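Side-chain contact in amphinase-2 (Rana pipiens, PDB 2P7S), which hydrolyses polymeric RNA, including ribosomal RNA, as a secreted, cytotoxic endonuclease of the pancreatic ribonuclease family: residues Ile96-Arg101 with Val106-Thr111. Sequence-based numbering, arbitrary orientation.
Sequences ICITCR and VHFVKT. With ACT (acetate ion), chain D; ACT (acetate ion), chain C.
Val109 sets CG1 anti to its backbone N (chi1 -179°), near Cys97 SG, and CG2 beside that N; the Val109 and Thr99 side chains cross at about a right angle, with CG2 3.4 Å from Thr99 OG1. Val109 CB itself meets Cys97 SG at 3.7 Å. Val106 has CG1 beside its backbone N (chi1 -59°), against Arg101 CB (3.5 Å), which leaves CG2 near Thr99 O. Replacing Val106 by an alanine would probably leave Arg101 CB without its methyl neighbour and strip CG2 from the Thr99 carbonyl, though the backbone bonds would remain. The hairpin illustrates how classic beta bulges bend an antiparallel pair: Cys97 O accepts from both Val109 N (2.9 Å) and Lys110 N, and Val106 and His107 both face Thr99, whose O takes a nearly straight bond from Val106 N (175°) and a weak one from His107 N. His107, probably the catalytic proton donor as in its relatives, donates its ND1 N-H to an acetate O in the ring plane (2.9 Å); Phe108 N grips the other oxygen, consistent with an anion site for the RNA phosphate. On the face carrying Ile96, Ile98 and Phe108, Ile96 CG2 approaches Phe108 CE2 obliquely. Phe108 also packs on Phe11 and His15 of helix 6-15 and on Thr46 of strand 45-49, while strand 65-69 pairs with the other edge of 96-101 through backbone bonds, and Asn67 OD1 hydrogen-bonds Thr99 OG1.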
loop_
_atom_site.group_PDB
_atom_site.type_symbol
_atom_site.label_atom_id
_atom_site.label_comp_id
_atom_site.label_asym_id
_atom_site.label_seq_id
_atom_site.Cartn_x
_atom_site.Cartn_y
_atom_site.Cartn_z
ATOM N N ILE A 96 -4.729 0.859 8.669
ATOM C CA ILE A 96 -3.933 -0.150 7.997
ATOM C C ILE A 96 -2.938 -0.729 8.977
ATOM O O ILE A 96 -2.607 -0.109 9.988
ATOM C CB ILE A 96 -3.178 0.417 6.767
ATOM C CG1 ILE A 96 -2.228 1.543 7.195
ATOM C CG2 ILE A 96 -4.183 0.905 5.735
ATOM C CD1 ILE A 96 -1.377 2.103 6.052
ATOM N N CYS A 97 -2.489 -1.940 8.682
ATOM C CA CYS A 97 -1.527 -2.635 9.512
ATOM C C CYS A 97 -0.294 -2.842 8.651
ATOM O O CYS A 97 -0.367 -3.456 7.583
ATOM C CB CYS A 97 -2.085 -3.991 9.969
ATOM S SG CYS A 97 -0.847 -4.983 10.863
ATOM N N ILE A 98 0.836 -2.318 9.111
ATOM C CA ILE A 98 2.078 -2.433 8.361
ATOM C C ILE A 98 3.215 -2.916 9.244
ATOM O O ILE A 98 3.118 -2.891 10.474
ATOM C CB ILE A 98 2.502 -1.064 7.761
ATOM C CG1 ILE A 98 2.794 -0.074 8.889
ATOM C CG2 ILE A 98 1.409 -0.517 6.859
ATOM C CD1 ILE A 98 3.265 1.286 8.409
ATOM N N THR A 99 4.288 -3.368 8.613
ATOM C CA THR A 99 5.459 -3.800 9.360
ATOM C C THR A 99 6.415 -2.629 9.243
ATOM O O THR A 99 6.597 -2.080 8.156
ATOM C CB THR A 99 6.147 -5.029 8.740
ATOM O OG1 THR A 99 5.201 -6.093 8.606
ATOM C CG2 THR A 99 7.300 -5.490 9.627
ATOM N N CYS A 100 7.000 -2.238 10.368
ATOM C CA CYS A 100 7.950 -1.139 10.402
ATOM C C CYS A 100 9.333 -1.704 10.655
ATOM O O CYS A 100 9.475 -2.759 11.279
ATOM C CB CYS A 100 7.650 -0.186 11.559
ATOM S SG CYS A 100 6.080 0.725 11.537
ATOM N N ARG A 101 10.343 -1.003 10.152
ATOM C CA ARG A 101 11.737 -1.355 10.393
ATOM C C ARG A 101 12.132 -0.030 11.025
ATOM O O ARG A 101 12.465 0.926 10.324
ATOM C CB ARG A 101 12.500 -1.582 9.088
ATOM C CG ARG A 101 13.888 -2.218 9.278
ATOM C CD ARG A 101 14.900 -1.231 9.844
ATOM N NE ARG A 101 15.235 -0.185 8.878
ATOM C CZ ARG A 101 15.953 0.899 9.164
ATOM N NH1 ARG A 101 16.415 1.089 10.393
ATOM N NH2 ARG A 101 16.206 1.797 8.219
ATOM N N VAL A 106 7.908 -0.932 5.895
ATOM C CA VAL A 106 8.573 -1.833 4.962
ATOM C C VAL A 106 7.665 -2.899 4.356
ATOM O O VAL A 106 7.998 -3.488 3.332
ATOM C CB VAL A 106 9.812 -2.532 5.617
ATOM C CG1 VAL A 106 10.814 -1.480 6.077
ATOM C CG2 VAL A 106 9.389 -3.400 6.794
ATOM N N HIS A 107 6.513 -3.145 4.966
ATOM C CA HIS A 107 5.624 -4.170 4.423
ATOM C C HIS A 107 4.169 -3.894 4.753
ATOM O O HIS A 107 3.839 -3.486 5.865
ATOM C CB HIS A 107 6.027 -5.549 4.970
ATOM C CG HIS A 107 5.237 -6.688 4.398
ATOM N ND1 HIS A 107 5.322 -7.065 3.075
ATOM C CD2 HIS A 107 4.340 -7.529 4.973
ATOM C CE1 HIS A 107 4.513 -8.088 2.858
ATOM N NE2 HIS A 107 3.905 -8.389 3.993
ATOM N N PHE A 108 3.292 -4.112 3.778
ATOM C CA PHE A 108 1.871 -3.909 4.011
ATOM C C PHE A 108 1.294 -5.255 4.437
ATOM O O PHE A 108 1.353 -6.223 3.685
ATOM C CB PHE A 108 1.176 -3.416 2.744
ATOM C CG PHE A 108 -0.266 -3.072 2.949
ATOM C CD1 PHE A 108 -1.248 -4.058 2.900
ATOM C CD2 PHE A 108 -0.644 -1.766 3.225
ATOM C CE1 PHE A 108 -2.585 -3.744 3.123
ATOM C CE2 PHE A 108 -1.983 -1.442 3.453
ATOM C CZ PHE A 108 -2.951 -2.433 3.403
ATOM N N VAL A 109 0.756 -5.308 5.651
ATOM C CA VAL A 109 0.197 -6.545 6.194
ATOM C C VAL A 109 -1.279 -6.735 5.846
ATOM O O VAL A 109 -1.664 -7.746 5.255
ATOM C CB VAL A 109 0.359 -6.582 7.739
ATOM C CG1 VAL A 109 -0.205 -7.893 8.308
ATOM C CG2 VAL A 109 1.831 -6.434 8.107
ATOM N N LYS A 110 -2.106 -5.767 6.218
ATOM C CA LYS A 110 -3.534 -5.857 5.933
ATOM C C LYS A 110 -4.236 -4.531 6.149
ATOM O O LYS A 110 -3.680 -3.610 6.745
ATOM C CB LYS A 110 -4.191 -6.900 6.840
ATOM C CG LYS A 110 -4.117 -6.545 8.319
ATOM C CD LYS A 110 -4.812 -7.575 9.206
ATOM C CE LYS A 110 -6.330 -7.491 9.094
ATOM N NZ LYS A 110 -7.010 -8.379 10.084
ATOM N N THR A 111 -5.465 -4.447 5.652
ATOM C CA THR A 111 -6.285 -3.258 5.817
ATOM C C THR A 111 -6.927 -3.406 7.199
ATOM O O THR A 111 -7.261 -4.516 7.615
ATOM C CB THR A 111 -7.382 -3.180 4.723
ATOM O OG1 THR A 111 -6.770 -2.952 3.444
ATOM C CG2 THR A 111 -8.347 -2.057 5.016
HETATM C C ACT D . 5.774 -4.788 0.726
HETATM O O ACT D . 6.425 -5.855 0.688
HETATM O OXT ACT D . 4.569 -4.579 1.221
HETATM C CH3 ACT D . 6.459 -3.571 0.121
HETATM C C ACT C . -6.039 -6.293 2.288
HETATM O O ACT C . -6.156 -6.430 3.527
HETATM O OXT ACT C . -5.020 -5.804 1.608
HETATM C CH3 ACT C . -7.221 -6.751 1.449
#